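Alternansucrase (Leuconostoc mesenteroides, PDB 6HVG) is a large multidomain protein of glycosyl hydrolase family 70, with a TIM-barrel-related core and choline-binding-type repeats, and carries a bound calcium ion. Local coordinates at residues Trp415-Ile421 / Ser431-Arg437. Sequence-based numbering, arbitrary orientation.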
loop_
_atom_site.group_PDB
_atom_site.type_symbol
_atom_site.label_atom_id
_atom_site.label_comp_id
_atom_site.label_asym_id
_atom_site.label_seq_id
_atom_site.Cartn_x
_atom_site.Cartn_y
_atom_site.Cartn_z
ATOM N N TRP A 415 -17.127 -7.245 30.902
ATOM C CA TRP A 415 -17.647 -7.026 32.233
ATOM C C TRP A 415 -18.580 -8.186 32.560
ATOM O O TRP A 415 -19.215 -8.746 31.657
ATOM C CB TRP A 415 -18.395 -5.691 32.292
ATOM C CG TRP A 415 -17.498 -4.481 32.283
ATOM C CD1 TRP A 415 -16.348 -4.310 31.560
ATOM C CD2 TRP A 415 -17.687 -3.271 33.024
ATOM N NE1 TRP A 415 -15.805 -3.093 31.831
ATOM C CE2 TRP A 415 -16.610 -2.431 32.723
ATOM C CE3 TRP A 415 -18.657 -2.821 33.918
ATOM C CZ2 TRP A 415 -16.474 -1.154 33.286
ATOM C CZ3 TRP A 415 -18.521 -1.546 34.485
ATOM C CH2 TRP A 415 -17.447 -0.732 34.152
ATOM N N TYR A 416 -18.644 -8.547 33.846
ATOM C CA TYR A 416 -19.490 -9.640 34.321
ATOM C C TYR A 416 -20.294 -9.215 35.548
ATOM O O TYR A 416 -20.060 -8.139 36.102
ATOM C CB TYR A 416 -18.659 -10.903 34.610
ATOM C CG TYR A 416 -17.894 -10.888 35.907
ATOM C CD1 TYR A 416 -16.828 -10.037 36.099
ATOM C CD2 TYR A 416 -18.248 -11.739 36.959
ATOM C CE1 TYR A 416 -16.131 -10.021 37.295
ATOM C CE2 TYR A 416 -17.547 -11.738 38.154
ATOM C CZ TYR A 416 -16.491 -10.876 38.316
ATOM O OH TYR A 416 -15.789 -10.866 39.501
ATOM N N ARG A 417 -21.247 -10.055 35.954
ATOM C CA ARG A 417 -22.067 -9.798 37.128
ATOM C C ARG A 417 -21.552 -10.621 38.293
ATOM O O ARG A 417 -21.766 -11.826 38.319
ATOM C CB ARG A 417 -23.534 -10.150 36.846
ATOM C CG ARG A 417 -24.484 -9.826 37.997
ATOM C CD ARG A 417 -25.848 -10.483 37.852
ATOM N NE ARG A 417 -26.737 -10.130 38.968
ATOM C CZ ARG A 417 -27.968 -10.605 39.141
ATOM N NH1 ARG A 417 -28.482 -11.480 38.286
ATOM N NH2 ARG A 417 -28.688 -10.193 40.174
ATOM N N PRO A 418 -20.867 -9.984 39.260
ATOM C CA PRO A 418 -20.461 -10.756 40.442
ATOM C C PRO A 418 -21.644 -11.064 41.326
ATOM O O PRO A 418 -22.606 -10.333 41.299
ATOM C CB PRO A 418 -19.491 -9.814 41.178
ATOM C CG PRO A 418 -19.904 -8.459 40.749
ATOM C CD PRO A 418 -20.347 -8.609 39.314
ATOM N N THR A 419 -21.562 -12.130 42.107
ATOM C CA THR A 419 -22.643 -12.492 43.014
ATOM C C THR A 419 -23.041 -11.309 43.918
ATOM O O THR A 419 -24.217 -10.941 43.994
ATOM C CB THR A 419 -22.245 -13.725 43.865
ATOM O OG1 THR A 419 -21.958 -14.825 42.997
ATOM C CG2 THR A 419 -23.365 -14.129 44.821
ATOM N N ASP A 420 -22.048 -10.737 44.596
ATOM C CA ASP A 420 -22.239 -9.576 45.484
ATOM C C ASP A 420 -21.310 -8.428 45.064
ATOM O O ASP A 420 -20.335 -8.632 44.326
ATOM C CB ASP A 420 -21.954 -9.938 46.959
ATOM C CG ASP A 420 -22.887 -11.005 47.505
ATOM O OD1 ASP A 420 -24.113 -10.796 47.561
ATOM O OD2 ASP A 420 -22.379 -12.070 47.911
ATOM N N ILE A 421 -21.626 -7.236 45.562
ATOM C CA ILE A 421 -20.903 -6.017 45.234
ATOM C C ILE A 421 -20.520 -5.324 46.539
ATOM O O ILE A 421 -21.362 -5.111 47.408
ATOM C CB ILE A 421 -21.788 -5.053 44.418
ATOM C CG1 ILE A 421 -22.023 -5.585 42.993
ATOM C CG2 ILE A 421 -21.178 -3.646 44.401
ATOM C CD1 ILE A 421 -20.905 -5.292 42.025
ATOM N N SER A 431 -26.012 -8.464 44.021
ATOM C CA SER A 431 -26.054 -7.623 42.827
ATOM C C SER A 431 -27.413 -7.650 42.155
ATOM O O SER A 431 -28.130 -8.660 42.203
ATOM C CB SER A 431 -24.986 -8.053 41.812
ATOM O OG SER A 431 -24.988 -9.457 41.640
ATOM N N THR A 432 -27.724 -6.543 41.483
ATOM C CA THR A 432 -28.894 -6.416 40.621
ATOM C C THR A 432 -28.411 -6.469 39.187
ATOM O O THR A 432 -27.340 -5.953 38.874
ATOM C CB THR A 432 -29.589 -5.067 40.841
ATOM O OG1 THR A 432 -28.614 -4.020 40.756
ATOM C CG2 THR A 432 -30.246 -5.031 42.204
ATOM N N GLU A 433 -29.221 -7.045 38.309
ATOM C CA GLU A 433 -28.821 -7.343 36.924
ATOM C C GLU A 433 -27.998 -6.257 36.224
ATOM O O GLU A 433 -27.154 -6.568 35.392
ATOM C CB GLU A 433 -30.071 -7.657 36.095
ATOM C CG GLU A 433 -30.642 -9.046 36.383
ATOM C CD GLU A 433 -32.154 -9.143 36.202
ATOM O OE1 GLU A 433 -32.699 -8.670 35.178
ATOM O OE2 GLU A 433 -32.787 -9.692 37.120
ATOM N N THR A 434 -28.227 -4.996 36.577
ATOM C CA THR A 434 -27.472 -3.875 35.998
ATOM C C THR A 434 -26.062 -3.677 36.587
ATOM O O THR A 434 -25.263 -2.938 36.013
ATOM C CB THR A 434 -28.222 -2.536 36.179
ATOM O OG1 THR A 434 -28.180 -2.144 37.560
ATOM C CG2 THR A 434 -29.684 -2.635 35.696
ATOM N N ASP A 435 -25.774 -4.291 37.737
ATOM C CA ASP A 435 -24.477 -4.140 38.428
ATOM C C ASP A 435 -23.404 -5.006 37.787
ATOM O O ASP A 435 -23.072 -6.088 38.266
ATOM C CB ASP A 435 -24.598 -4.493 39.922
ATOM C CG ASP A 435 -25.326 -3.442 40.717
ATOM O OD1 ASP A 435 -25.231 -2.253 40.356
ATOM O OD2 ASP A 435 -26.017 -3.810 41.695
ATOM N N MET A 436 -22.863 -4.513 36.690
ATOM C CA MET A 436 -21.857 -5.235 35.928
ATOM C C MET A 436 -20.510 -4.684 36.345
ATOM O O MET A 436 -20.382 -3.495 36.626
ATOM C CB MET A 436 -22.098 -5.050 34.428
ATOM C CG MET A 436 -23.341 -5.772 33.949
ATOM S SD MET A 436 -22.983 -7.532 33.720
ATOM C CE MET A 436 -24.388 -8.059 32.750
ATOM N N ARG A 437 -19.504 -5.541 36.425
ATOM C CA ARG A 437 -18.168 -5.104 36.796
ATOM C C ARG A 437 -17.141 -5.705 35.836
ATOM O O ARG A 437 -17.383 -6.746 35.248
ATOM C CB ARG A 437 -17.849 -5.513 38.242
ATOM C CG ARG A 437 -18.548 -4.689 39.320
ATOM C CD ARG A 437 -18.019 -3.255 39.357
ATOM N NE ARG A 437 -18.609 -2.403 40.399
ATOM C CZ ARG A 437 -19.827 -1.868 40.346
ATOM N NH1 ARG A 437 -20.638 -2.123 39.315
ATOM N NH2 ARG A 437 -20.270 -1.120 41.347
#
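Ser-431 OG lies among three groups of the facing segment: Pro-418 O at 2.6 Å and Thr-419 O at 2.9 Å, both within reach of its single proton, and the guanidinium of Arg-417. The extended side chain of Arg-417, CG anti to the backbone N (chi1 -176°), brings that group side-on to Ser-431. NH2 makes the short, straighter arm, to Ser-431 O at 2.6 Å; NE donates to OG over a longer 3.3 Å, bent to 140° and tilted out of the guanidinium plane. Ser-431 O lies in that plane, although NH2 stands above the carbonyl plane. Glu-433 N sits over one guanidinium face. Ser-431 N completes the grip by donating to Thr-419 O. In the type I turn Thr-432 to Asp-435, Asp-435 OD2 accepts from Thr-432 N and OG1 on the same face of the carboxylate. Following the turn, Arg-437 forms an antiparallel hydrogen-bonded pair with Tyr-416. Ile-421 CD1 rests over the centre of the Arg-437 guanidinium, 3.9 Å above its plane. Arg-437 NH2 forms a salt bridge with Glu-489 of helix 474-495, so the two-stranded sheet 415-416/437-438, at the base of the hairpin 420-423/427-430, is tied to that helix.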